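Local coordinates for protein acyl-CoA dehydrogenase (Bacillus subtilis, PDB 5LNX) that catalyses the FAD-dependent dehydrogenation of saturated acyl-CoA thioesters to 2,3-dehydroacyl-CoA, passing the electrons to an acceptor, at residues F121-P126 with G133-T138; G150-I155 with Y164-L169; R15-K20 with F37-K42. All coordinates share one frame; numbering follows the deposited sequence.

Contact 1. Residues F121-P126 with G133-T138. With FAD (flavin-adenine dinucleotide), chain S.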
loop_
_atom_site.group_PDB
_atom_site.type_symbol
_atom_site.label_atom_id
_atom_site.label_comp_id
_atom_site.label_asym_id
_atom_site.label_seq_id
_atom_site.Cartn_x
_atom_site.Cartn_y
_atom_site.Cartn_z
ATOM N N PHE D 121 -24.943 18.737 16.057
ATOM C CA PHE D 121 -25.600 17.491 15.518
ATOM C C PHE D 121 -25.941 16.293 16.383
ATOM O O PHE D 121 -26.722 15.428 15.979
ATOM C CB PHE D 121 -24.887 17.084 14.222
ATOM C CG PHE D 121 -25.401 15.826 13.593
ATOM C CD1 PHE D 121 -26.660 15.794 13.007
ATOM C CD2 PHE D 121 -24.602 14.686 13.545
ATOM C CE1 PHE D 121 -27.105 14.657 12.360
ATOM C CE2 PHE D 121 -25.055 13.532 12.920
ATOM C CZ PHE D 121 -26.308 13.521 12.322
ATOM N N ALA D 122 -25.447 16.240 17.586
ATOM C CA ALA D 122 -26.017 15.270 18.521
ATOM C C ALA D 122 -26.694 13.933 18.065
ATOM O O ALA D 122 -27.873 13.658 18.382
ATOM C CB ALA D 122 -26.854 15.896 19.640
ATOM N N LEU D 123 -25.880 13.024 17.538
ATOM C CA LEU D 123 -26.286 11.615 17.277
ATOM C C LEU D 123 -25.548 10.583 18.125
ATOM O O LEU D 123 -26.168 9.764 18.831
ATOM C CB LEU D 123 -26.057 11.309 15.810
ATOM C CG LEU D 123 -26.318 9.905 15.298
ATOM C CD1 LEU D 123 -27.754 9.455 15.524
ATOM C CD2 LEU D 123 -25.943 9.869 13.824
ATOM N N THR D 124 -24.228 10.659 18.097
ATOM C CA THR D 124 -23.351 9.646 18.710
ATOM C C THR D 124 -23.454 9.548 20.248
ATOM O O THR D 124 -23.604 10.573 20.950
ATOM C CB THR D 124 -21.864 9.907 18.320
ATOM O OG1 THR D 124 -21.783 9.982 16.893
ATOM C CG2 THR D 124 -20.928 8.807 18.812
ATOM N N GLU D 125 -23.308 8.324 20.749
ATOM C CA GLU D 125 -23.442 8.015 22.185
ATOM C C GLU D 125 -22.381 6.998 22.625
ATOM O O GLU D 125 -21.871 6.252 21.796
ATOM C CB GLU D 125 -24.805 7.361 22.483
ATOM C CG GLU D 125 -26.029 8.244 22.301
ATOM C CD GLU D 125 -27.301 7.628 22.914
ATOM O OE1 GLU D 125 -27.226 6.508 23.481
ATOM O OE2 GLU D 125 -28.397 8.235 22.806
ATOM N N PRO D 126 -22.072 6.933 23.933
ATOM C CA PRO D 126 -21.016 6.022 24.344
ATOM C C PRO D 126 -21.193 4.614 23.815
ATOM O O PRO D 126 -20.212 3.970 23.446
ATOM C CB PRO D 126 -21.094 6.063 25.872
ATOM C CG PRO D 126 -21.599 7.438 26.185
ATOM C CD PRO D 126 -22.549 7.771 25.058
ATOM N N GLY D 133 -28.044 3.351 15.053
ATOM C CA GLY D 133 -29.393 2.814 15.305
ATOM C C GLY D 133 -29.629 2.500 16.766
ATOM O O GLY D 133 -30.696 2.736 17.271
ATOM N N SER D 134 -28.627 1.917 17.418
ATOM C CA SER D 134 -28.753 1.412 18.796
ATOM C C SER D 134 -28.503 2.472 19.859
ATOM O O SER D 134 -28.015 2.177 20.946
ATOM C CB SER D 134 -27.802 0.233 19.031
ATOM O OG SER D 134 -26.469 0.608 18.738
ATOM N N LEU D 135 -28.857 3.705 19.551
ATOM C CA LEU D 135 -28.846 4.767 20.549
ATOM C C LEU D 135 -29.910 4.548 21.645
ATOM O O LEU D 135 -30.974 3.942 21.416
ATOM C CB LEU D 135 -29.016 6.160 19.899
ATOM C CG LEU D 135 -30.305 6.493 19.156
ATOM C CD1 LEU D 135 -31.375 7.008 20.101
ATOM C CD2 LEU D 135 -30.044 7.525 18.075
ATOM N N ARG D 136 -29.600 5.104 22.819
ATOM C CA ARG D 136 -30.334 4.850 24.064
ATOM C C ARG D 136 -31.022 6.077 24.650
ATOM O O ARG D 136 -31.895 5.956 25.505
ATOM C CB ARG D 136 -29.374 4.277 25.092
ATOM C CG ARG D 136 -28.941 2.871 24.738
ATOM C CD ARG D 136 -28.093 2.271 25.845
ATOM N NE ARG D 136 -27.473 1.005 25.445
ATOM C CZ ARG D 136 -26.670 0.281 26.222
ATOM N NH1 ARG D 136 -26.412 0.676 27.463
ATOM N NH2 ARG D 136 -26.102 -0.822 25.755
ATOM N N THR D 137 -30.617 7.261 24.223
ATOM C CA THR D 137 -31.267 8.478 24.699
ATOM C C THR D 137 -32.750 8.364 24.411
ATOM O O THR D 137 -33.160 8.052 23.283
ATOM C CB THR D 137 -30.697 9.754 24.049
ATOM O OG1 THR D 137 -29.374 9.974 24.550
ATOM C CG2 THR D 137 -31.551 10.971 24.393
ATOM N N THR D 138 -33.548 8.561 25.451
ATOM C CA THR D 138 -34.993 8.449 25.322
ATOM C C THR D 138 -35.620 9.850 25.285
ATOM O O THR D 138 -35.090 10.807 25.867
ATOM C CB THR D 138 -35.603 7.539 26.419
ATOM O OG1 THR D 138 -36.930 7.189 26.022
HETATM P PA FAD S . -16.947 2.423 16.787
HETATM O O1A FAD S . -18.004 2.851 15.783
HETATM O O2A FAD S . -17.217 1.508 17.937
HETATM O O5B FAD S . -15.820 1.712 15.885
HETATM C C5B FAD S . -14.547 1.285 16.347
HETATM C C4B FAD S . -13.813 0.764 15.113
HETATM O O4B FAD S . -14.474 -0.420 14.735
HETATM C C3B FAD S . -13.884 1.722 13.935
HETATM O O3B FAD S . -12.697 1.651 13.134
HETATM C C2B FAD S . -15.032 1.217 13.110
HETATM O O2B FAD S . -14.735 1.313 11.728
HETATM C C1B FAD S . -15.059 -0.236 13.465
HETATM N N9A FAD S . -16.361 -0.887 13.433
HETATM C C8A FAD S . -17.290 -0.976 14.412
HETATM N N7A FAD S . -18.326 -1.766 13.993
HETATM C C5A FAD S . -18.045 -2.168 12.726
HETATM C C6A FAD S . -18.645 -3.011 11.687
HETATM N N6A FAD S . -19.834 -3.606 11.863
HETATM N N1A FAD S . -17.961 -3.196 10.538
HETATM C C2A FAD S . -16.760 -2.657 10.277
HETATM N N3A FAD S . -16.158 -1.876 11.178
HETATM C C4A FAD S . -16.728 -1.613 12.383
HETATM N N1 FAD S . -20.768 12.338 16.517
HETATM C C2 FAD S . -21.886 13.067 16.284
HETATM O O2 FAD S . -22.978 12.513 16.461
HETATM N N3 FAD S . -21.872 14.351 15.864
HETATM C C4 FAD S . -20.725 15.009 15.654
HETATM O O4 FAD S . -20.714 16.204 15.269
HETATM C C4X FAD S . -19.464 14.284 15.907
HETATM N N5 FAD S . -18.272 14.890 15.719
HETATM C C5X FAD S . -17.118 14.231 15.972
HETATM C C6 FAD S . -15.945 14.928 15.843
HETATM C C7 FAD S . -14.731 14.321 16.045
HETATM C C7M FAD S . -13.513 15.162 15.757
HETATM C C8 FAD S . -14.704 12.897 16.477
HETATM C C8M FAD S . -13.426 12.143 16.730
HETATM C C9 FAD S . -15.881 12.211 16.647
HETATM C C9A FAD S . -17.111 12.815 16.420
HETATM N N10 FAD S . -18.359 12.149 16.643
HETATM C C10 FAD S . -19.546 12.869 16.363
HETATM C "C1'" FAD S . -18.423 10.728 17.020
HETATM C "C2'" FAD S . -18.094 9.871 15.775
HETATM O "O2'" FAD S . -19.057 9.971 14.711
HETATM C "C3'" FAD S . -17.872 8.418 16.169
HETATM O "O3'" FAD S . -16.569 8.310 16.738
HETATM C "C4'" FAD S . -18.050 7.485 14.980
HETATM O "O4'" FAD S . -19.432 7.487 14.582
HETATM C "C5'" FAD S . -17.563 6.043 15.270
HETATM O "O5'" FAD S . -18.073 5.419 16.451
HETATM P P FAD S . -17.149 5.035 17.741
HETATM O O1P FAD S . -17.977 4.365 18.823
HETATM O O2P FAD S . -16.328 6.236 18.121
HETATM O O3P FAD S . -16.230 3.765 17.345
#

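Contact 2. Residues G150-I155 with Y164-L169. With FAD (flavin-adenine dinucleotide), chain S.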
loop_
_atom_site.group_PDB
_atom_site.type_symbol
_atom_site.label_atom_id
_atom_site.label_comp_id
_atom_site.label_asym_id
_atom_site.label_seq_id
_atom_site.Cartn_x
_atom_site.Cartn_y
_atom_site.Cartn_z
ATOM N N GLY D 150 -30.590 10.771 28.854
ATOM C CA GLY D 150 -29.416 10.080 28.325
ATOM C C GLY D 150 -28.255 11.013 28.005
ATOM O O GLY D 150 -28.228 12.177 28.414
ATOM N N SER D 151 -27.290 10.494 27.256
ATOM C CA SER D 151 -26.037 11.220 27.007
ATOM C C SER D 151 -25.543 11.091 25.578
ATOM O O SER D 151 -25.680 10.047 24.935
ATOM C CB SER D 151 -24.935 10.734 27.949
ATOM O OG SER D 151 -24.328 9.565 27.445
ATOM N N LYS D 152 -24.951 12.172 25.093
ATOM C CA LYS D 152 -24.238 12.143 23.815
ATOM C C LYS D 152 -22.756 12.245 24.060
ATOM O O LYS D 152 -22.326 12.760 25.088
ATOM C CB LYS D 152 -24.732 13.245 22.866
ATOM C CG LYS D 152 -26.220 13.161 22.570
ATOM C CD LYS D 152 -26.570 11.844 21.898
ATOM C CE LYS D 152 -28.062 11.623 21.757
ATOM N NZ LYS D 152 -28.319 10.613 20.691
ATOM N N ILE D 153 -21.984 11.759 23.096
ATOM C CA ILE D 153 -20.518 11.900 23.114
ATOM C C ILE D 153 -19.944 12.448 21.797
ATOM O O ILE D 153 -20.620 12.478 20.756
ATOM C CB ILE D 153 -19.783 10.559 23.432
ATOM C CG1 ILE D 153 -20.251 9.414 22.535
ATOM C CG2 ILE D 153 -19.956 10.148 24.884
ATOM C CD1 ILE D 153 -19.290 8.240 22.487
ATOM N N PHE D 154 -18.719 12.970 21.903
ATOM C CA PHE D 154 -17.910 13.455 20.772
ATOM C C PHE D 154 -18.645 14.469 19.913
ATOM O O PHE D 154 -18.684 14.308 18.701
ATOM C CB PHE D 154 -17.522 12.289 19.866
ATOM C CG PHE D 154 -16.716 11.212 20.536
ATOM C CD1 PHE D 154 -15.720 11.527 21.417
ATOM C CD2 PHE D 154 -16.930 9.879 20.217
ATOM C CE1 PHE D 154 -14.975 10.533 22.023
ATOM C CE2 PHE D 154 -16.196 8.878 20.808
ATOM C CZ PHE D 154 -15.207 9.201 21.709
ATOM N N ILE D 155 -19.242 15.491 20.516
ATOM C CA ILE D 155 -20.149 16.398 19.777
ATOM C C ILE D 155 -19.443 17.664 19.305
ATOM O O ILE D 155 -19.069 18.535 20.096
ATOM C CB ILE D 155 -21.388 16.790 20.601
ATOM C CG1 ILE D 155 -22.151 15.542 21.067
ATOM C CG2 ILE D 155 -22.304 17.679 19.786
ATOM C CD1 ILE D 155 -22.529 14.599 19.949
ATOM N N TYR D 164 -28.880 22.375 18.828
ATOM C CA TYR D 164 -28.407 20.984 18.664
ATOM C C TYR D 164 -29.493 20.086 18.053
ATOM O O TYR D 164 -30.471 19.740 18.711
ATOM C CB TYR D 164 -27.946 20.368 19.990
ATOM C CG TYR D 164 -26.820 21.074 20.700
ATOM C CD1 TYR D 164 -27.041 22.285 21.340
ATOM C CD2 TYR D 164 -25.560 20.493 20.830
ATOM C CE1 TYR D 164 -26.024 22.943 22.029
ATOM C CE2 TYR D 164 -24.539 21.140 21.529
ATOM C CZ TYR D 164 -24.785 22.363 22.126
ATOM O OH TYR D 164 -23.795 23.039 22.797
ATOM N N ILE D 165 -29.278 19.680 16.799
ATOM C CA ILE D 165 -30.139 18.689 16.139
ATOM C C ILE D 165 -29.880 17.331 16.780
ATOM O O ILE D 165 -28.802 16.746 16.626
ATOM C CB ILE D 165 -29.901 18.587 14.619
ATOM C CG1 ILE D 165 -30.030 19.946 13.940
ATOM C CG2 ILE D 165 -30.852 17.584 14.005
ATOM C CD1 ILE D 165 -31.190 20.820 14.396
ATOM N N THR D 166 -30.862 16.882 17.560
ATOM C CA THR D 166 -30.656 15.806 18.526
ATOM C C THR D 166 -31.574 14.659 18.225
ATOM O O THR D 166 -32.778 14.846 18.014
ATOM C CB THR D 166 -30.911 16.252 19.991
ATOM O OG1 THR D 166 -30.231 17.481 20.252
ATOM C CG2 THR D 166 -30.386 15.200 20.985
ATOM N N PHE D 167 -31.008 13.465 18.339
ATOM C CA PHE D 167 -31.717 12.234 18.010
ATOM C C PHE D 167 -31.951 11.399 19.259
ATOM O O PHE D 167 -31.028 11.163 20.040
ATOM C CB PHE D 167 -30.949 11.439 16.939
ATOM C CG PHE D 167 -30.760 12.204 15.667
ATOM C CD1 PHE D 167 -31.710 12.168 14.668
ATOM C CD2 PHE D 167 -29.656 13.029 15.512
ATOM C CE1 PHE D 167 -31.543 12.908 13.514
ATOM C CE2 PHE D 167 -29.493 13.787 14.373
ATOM C CZ PHE D 167 -30.432 13.724 13.364
ATOM N N ALA D 168 -33.179 10.917 19.403
ATOM C CA ALA D 168 -33.619 10.271 20.647
ATOM C C ALA D 168 -34.779 9.301 20.404
ATOM O O ALA D 168 -35.666 9.592 19.614
ATOM C CB ALA D 168 -33.989 11.335 21.676
ATOM N N LEU D 169 -34.753 8.153 21.085
ATOM C CA LEU D 169 -35.842 7.125 21.013
ATOM C C LEU D 169 -37.214 7.601 21.498
ATOM O O LEU D 169 -37.360 8.022 22.652
ATOM C CB LEU D 169 -35.479 5.908 21.860
ATOM C CG LEU D 169 -34.360 5.021 21.350
ATOM C CD1 LEU D 169 -34.004 4.003 22.420
ATOM C CD2 LEU D 169 -34.740 4.340 20.051
HETATM P PA FAD S . -16.947 2.423 16.787
HETATM O O1A FAD S . -18.004 2.851 15.783
HETATM O O2A FAD S . -17.217 1.508 17.937
HETATM O O5B FAD S . -15.820 1.712 15.885
HETATM C C5B FAD S . -14.547 1.285 16.347
HETATM C C4B FAD S . -13.813 0.764 15.113
HETATM O O4B FAD S . -14.474 -0.420 14.735
HETATM C C3B FAD S . -13.884 1.722 13.935
HETATM O O3B FAD S . -12.697 1.651 13.134
HETATM C C2B FAD S . -15.032 1.217 13.110
HETATM O O2B FAD S . -14.735 1.313 11.728
HETATM C C1B FAD S . -15.059 -0.236 13.465
HETATM N N9A FAD S . -16.361 -0.887 13.433
HETATM C C8A FAD S . -17.290 -0.976 14.412
HETATM N N7A FAD S . -18.326 -1.766 13.993
HETATM C C5A FAD S . -18.045 -2.168 12.726
HETATM C C6A FAD S . -18.645 -3.011 11.687
HETATM N N6A FAD S . -19.834 -3.606 11.863
HETATM N N1A FAD S . -17.961 -3.196 10.538
HETATM C C2A FAD S . -16.760 -2.657 10.277
HETATM N N3A FAD S . -16.158 -1.876 11.178
HETATM C C4A FAD S . -16.728 -1.613 12.383
HETATM N N1 FAD S . -20.768 12.338 16.517
HETATM C C2 FAD S . -21.886 13.067 16.284
HETATM O O2 FAD S . -22.978 12.513 16.461
HETATM N N3 FAD S . -21.872 14.351 15.864
HETATM C C4 FAD S . -20.725 15.009 15.654
HETATM O O4 FAD S . -20.714 16.204 15.269
HETATM C C4X FAD S . -19.464 14.284 15.907
HETATM N N5 FAD S . -18.272 14.890 15.719
HETATM C C5X FAD S . -17.118 14.231 15.972
HETATM C C6 FAD S . -15.945 14.928 15.843
HETATM C C7 FAD S . -14.731 14.321 16.045
HETATM C C7M FAD S . -13.513 15.162 15.757
HETATM C C8 FAD S . -14.704 12.897 16.477
HETATM C C8M FAD S . -13.426 12.143 16.730
HETATM C C9 FAD S . -15.881 12.211 16.647
HETATM C C9A FAD S . -17.111 12.815 16.420
HETATM N N10 FAD S . -18.359 12.149 16.643
HETATM C C10 FAD S . -19.546 12.869 16.363
HETATM C "C1'" FAD S . -18.423 10.728 17.020
HETATM C "C2'" FAD S . -18.094 9.871 15.775
HETATM O "O2'" FAD S . -19.057 9.971 14.711
HETATM C "C3'" FAD S . -17.872 8.418 16.169
HETATM O "O3'" FAD S . -16.569 8.310 16.738
HETATM C "C4'" FAD S . -18.050 7.485 14.980
HETATM O "O4'" FAD S . -19.432 7.487 14.582
HETATM C "C5'" FAD S . -17.563 6.043 15.270
HETATM O "O5'" FAD S . -18.073 5.419 16.451
HETATM P P FAD S . -17.149 5.035 17.741
HETATM O O1P FAD S . -17.977 4.365 18.823
HETATM O O2P FAD S . -16.328 6.236 18.121
HETATM O O3P FAD S . -16.230 3.765 17.345
#

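Contact 3. Residues R15-K20 with F37-K42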
loop_
_atom_site.group_PDB
_atom_site.type_symbol
_atom_site.label_atom_id
_atom_site.label_comp_id
_atom_site.label_asym_id
_atom_site.label_seq_id
_atom_site.Cartn_x
_atom_site.Cartn_y
_atom_site.Cartn_z
ATOM N N ARG D 15 -11.239 32.051 -0.774
ATOM C CA ARG D 15 -9.762 32.009 -0.759
ATOM C C ARG D 15 -9.135 33.261 -0.124
ATOM O O ARG D 15 -8.198 33.157 0.662
ATOM C CB ARG D 15 -9.160 31.807 -2.145
ATOM C CG ARG D 15 -7.705 31.329 -2.072
ATOM C CD ARG D 15 -7.127 30.834 -3.400
ATOM N NE ARG D 15 -7.728 29.585 -3.861
ATOM C CZ ARG D 15 -7.310 28.889 -4.924
ATOM N NH1 ARG D 15 -7.927 27.758 -5.252
ATOM N NH2 ARG D 15 -6.284 29.319 -5.681
ATOM N N ASP D 16 -9.678 34.427 -0.449
ATOM C CA ASP D 16 -9.138 35.694 0.070
ATOM C C ASP D 16 -9.401 35.856 1.565
ATOM O O ASP D 16 -8.464 36.070 2.349
ATOM C CB ASP D 16 -9.713 36.893 -0.691
ATOM C CG ASP D 16 -9.310 36.906 -2.162
ATOM O OD1 ASP D 16 -8.245 36.336 -2.518
ATOM O OD2 ASP D 16 -10.063 37.478 -2.965
ATOM N N PHE D 17 -10.680 35.729 1.938
ATOM C CA PHE D 17 -11.106 35.639 3.338
ATOM C C PHE D 17 -10.260 34.654 4.124
ATOM O O PHE D 17 -9.718 34.983 5.199
ATOM C CB PHE D 17 -12.564 35.187 3.459
ATOM C CG PHE D 17 -13.064 35.178 4.880
ATOM C CD1 PHE D 17 -13.719 36.278 5.399
ATOM C CD2 PHE D 17 -12.754 34.124 5.737
ATOM C CE1 PHE D 17 -14.088 36.318 6.742
ATOM C CE2 PHE D 17 -13.139 34.156 7.078
ATOM C CZ PHE D 17 -13.809 35.250 7.579
ATOM N N ALA D 18 -10.150 33.444 3.589
ATOM C CA ALA D 18 -9.388 32.370 4.242
ATOM C C ALA D 18 -8.001 32.825 4.625
ATOM O O ALA D 18 -7.644 32.856 5.803
ATOM C CB ALA D 18 -9.306 31.155 3.341
ATOM N N ARG D 19 -7.259 33.246 3.599
ATOM C CA ARG D 19 -5.846 33.655 3.720
ATOM C C ARG D 19 -5.669 34.856 4.643
ATOM O O ARG D 19 -4.703 34.917 5.394
ATOM C CB ARG D 19 -5.235 33.969 2.344
ATOM N N LYS D 20 -6.610 35.793 4.574
ATOM C CA LYS D 20 -6.551 37.028 5.373
ATOM C C LYS D 20 -6.972 36.812 6.826
ATOM O O LYS D 20 -6.224 37.134 7.756
ATOM C CB LYS D 20 -7.462 38.086 4.752
ATOM C CG LYS D 20 -7.662 39.326 5.638
ATOM C CD LYS D 20 -6.581 40.372 5.411
ATOM C CE LYS D 20 -6.863 41.590 6.287
ATOM N NZ LYS D 20 -7.958 42.404 5.675
ATOM N N PHE D 37 -14.401 32.078 18.447
ATOM C CA PHE D 37 -15.672 32.825 18.497
ATOM C C PHE D 37 -15.717 34.055 17.580
ATOM O O PHE D 37 -16.713 34.292 16.895
ATOM C CB PHE D 37 -15.954 33.261 19.927
ATOM C CG PHE D 37 -16.361 32.138 20.827
ATOM C CD1 PHE D 37 -17.632 31.584 20.731
ATOM C CD2 PHE D 37 -15.473 31.615 21.757
ATOM C CE1 PHE D 37 -18.007 30.537 21.559
ATOM C CE2 PHE D 37 -15.845 30.563 22.584
ATOM C CZ PHE D 37 -17.110 30.024 22.488
ATOM N N GLN D 38 -14.627 34.821 17.583
ATOM C CA GLN D 38 -14.539 36.052 16.774
ATOM C C GLN D 38 -14.505 35.833 15.275
ATOM O O GLN D 38 -15.118 36.581 14.522
ATOM C CB GLN D 38 -13.350 36.888 17.194
ATOM N N LEU D 39 -13.783 34.812 14.843
ATOM C CA LEU D 39 -13.729 34.435 13.433
ATOM C C LEU D 39 -15.078 34.031 12.917
ATOM O O LEU D 39 -15.525 34.484 11.859
ATOM C CB LEU D 39 -12.772 33.250 13.252
ATOM C CG LEU D 39 -12.550 32.747 11.818
ATOM C CD1 LEU D 39 -12.073 33.873 10.910
ATOM C CD2 LEU D 39 -11.568 31.591 11.755
ATOM N N ILE D 40 -15.723 33.140 13.673
ATOM C CA ILE D 40 -17.070 32.660 13.353
ATOM C C ILE D 40 -17.962 33.851 13.095
ATOM O O ILE D 40 -18.587 33.955 12.042
ATOM C CB ILE D 40 -17.655 31.805 14.491
ATOM C CG1 ILE D 40 -16.869 30.485 14.684
ATOM C CG2 ILE D 40 -19.134 31.500 14.239
ATOM C CD1 ILE D 40 -16.604 29.686 13.429
ATOM N N LYS D 41 -18.026 34.743 14.076
ATOM C CA LYS D 41 -18.822 35.981 13.967
ATOM C C LYS D 41 -18.575 36.668 12.629
ATOM O O LYS D 41 -19.502 36.884 11.844
ATOM C CB LYS D 41 -18.461 36.922 15.107
ATOM C CG LYS D 41 -19.176 38.269 15.134
ATOM C CD LYS D 41 -19.313 38.834 16.541
ATOM C CE LYS D 41 -20.101 37.887 17.433
ATOM N NZ LYS D 41 -20.560 38.513 18.701
ATOM N N LYS D 42 -17.297 36.937 12.368
ATOM C CA LYS D 42 -16.840 37.566 11.121
ATOM C C LYS D 42 -17.300 36.795 9.873
ATOM O O LYS D 42 -17.939 37.370 8.981
ATOM C CB LYS D 42 -15.319 37.689 11.151
ATOM C CG LYS D 42 -14.726 38.671 10.167
ATOM C CD LYS D 42 -13.206 38.677 10.282
ATOM C CE LYS D 42 -12.714 39.477 11.480
ATOM N NZ LYS D 42 -12.615 40.926 11.165
#

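Contact 1. Residues F121-P126 with G133-T138
Glu-125 reaches from one loop segment to the other and grips two successive backbone N-H groups. Its CB already points toward 133-138. CG stands anti to the carbonyl carbon (chi1 -67°), and the chain is extended beyond it. CG passes beside the backbone O of Ser-151. CD then carries the carboxylate between Arg-136 and Thr-137. Glu-125 OE1 accepts from Arg-136 N at 2.8 Å, on its syn side but 35° out of the carboxylate plane. Glu-125 OE2 takes Thr-137 N at 2.8 Å through its syn lone pair. Thr-137 OG1 also donates to Glu-125 OE2, at 2.6 Å, and approaches from above the plane. Leu-135 CB flanks Glu-125 OE2 at 3.6 Å. Three bonds therefore fix the rotation of this buried group, and Lys-152 adds a salt bridge to OE2. The Arg-136 guanidinium is not part of the grip; its side chain leads away.

Leu-123 and Leu-135 cross at about a right angle, with Leu-123 CD1 3.9 Å from Leu-135 CD2. On the flavin side, Leu-123 N and Thr-124 N both donate to FAD O2, the latter at 2.8 Å. Thr-124 OG1 donates to FAD N1 at 2.6 Å. Phe-121 brings CD2 to 3.6 Å from FAD N3, which lies at the ring edge. This is the pyrimidine end of the flavin pocket, built on a loop of the acyl-CoA dehydrogenase middle domain.

Contact 2. Residues G150-I155 with Y164-L169
Lys-152 spans the gap between the two strands, and its ammonium group makes the polar link. Lys-152 NZ donates to the backbone O of Phe-167 at 2.8 Å. It lies in the carbonyl plane, with a C=O...N angle of 154°. The side chain bends at chi2 (-61°) before running out to this oxygen. NZ also bonds to Leu-123 O, so its buried positive charge has more than one acceptor. With an alanine here, the Glu-125 carboxylate is likely to lose its cationic mate, and the carbonyl oxygens of Phe-167 and Leu-123 their donor. Within the second strand, Thr-166 OG1 donates to Tyr-164 O at 2.7 Å, from above the carbonyl plane.

The two strands belong to different sheets of the middle beta domain. Strand 145-156 pairs with 207-212, and strand 163-169 pairs with 179-185. The closest CA pair, Lys-152 and Thr-166, is 9.1 Å apart, so side chains rather than backbone bonds join the strands.

The apolar contacts are looser. Lys-152 CE comes to 4.3 Å from Thr-166 CG2. Ile-155 CG2 meets the edge of the Tyr-164 ring, 4.4 Å from Tyr-164 CD2 and near the ring plane. The hydroxyl of Tyr-164 is bonded to Gly-159 N, and its ring packs edge-to-face with Phe-191.

Flavin contacts come from the end of the first segment. Phe-154 sets CD2 3.6 Å from FAD C1', where the ribityl chain leaves the ring system. Ile-155 CD1 approaches FAD C2 at 4.0 Å. The Phe-154 ring meets Tyr-339 of the second subunit edge-to-face.

Contact 3. Residues R15-K20 with F37-K42
Phe-17 projects from helix 9-32 into the space between it and helix 37-45, where Leu-39 and Lys-42 receive its ring. The backbones stay well apart, with the CA atoms of Phe-17 and Lys-42 9.9 Å from each other. The ring covers about half of that distance, and Leu-39 and Lys-42 meet it from the other side. Phe-17 CG lies anti to the backbone N (chi1 -176°) and the ring is turned by a chi2 of 93°. This carries CZ, CE1 and CE2 across to the second helix, although the side chain does not start out pointing that way.

Leu-39 meets it from the other helix. The two side chains cross obliquely. A single methyl, Leu-39 CD1, does the touching, at 4.0 Å from Phe-17 CE2. It lies just as near CZ, so it sits against the far end of the ring. The approach is slanted.

Lys-42 comes to another part of the ring. Its CB points toward the first helix, and Lys-42 CG reaches the ring edge near the plane, 4.2 Å from Phe-17 CE1. From the CG-CD bond onward the chain folds and leads the ammonium away. NZ has a long, weak ion pair with Glu-21. The aliphatic part of the lysine therefore borders the ring while its charge stays outside.

Other groups complete the surroundings. Phe-17 also packs on Ile-22 and Leu-48, and its ring meets that of His-46. Leu-39 packs on Ala-25. These helices belong to the helical N-terminal domain of the acyl-CoA dehydrogenase fold. No hydrogen bond joins the two segments, and only 118 Å² is buried between them, consistent with a small apolar contact held by van der Waals packing and the exclusion of water.

Contacts 1 and 2 form one continuous piece of the middle domain, with centres about 5 Å apart. Backbone bonds stitch them together: Thr-137 O lies 2.7 Å from Leu-169 N, and Thr-124 O lies 2.9 Å from Ile-153 N, both probable hydrogen bonds. Both touch the same FAD and the second subunit, which itself contributes Gln-334 to the cofactor. Contact 3 stands apart in the N-terminal domain. Its centre is about 33 Å from that of contact 1 and about 29 Å from that of contact 2. The nearest atoms are about 14 Å and 10 Å away, so it touches neither. Contacts 1 and 3 lie on opposite sides of the chain's centre.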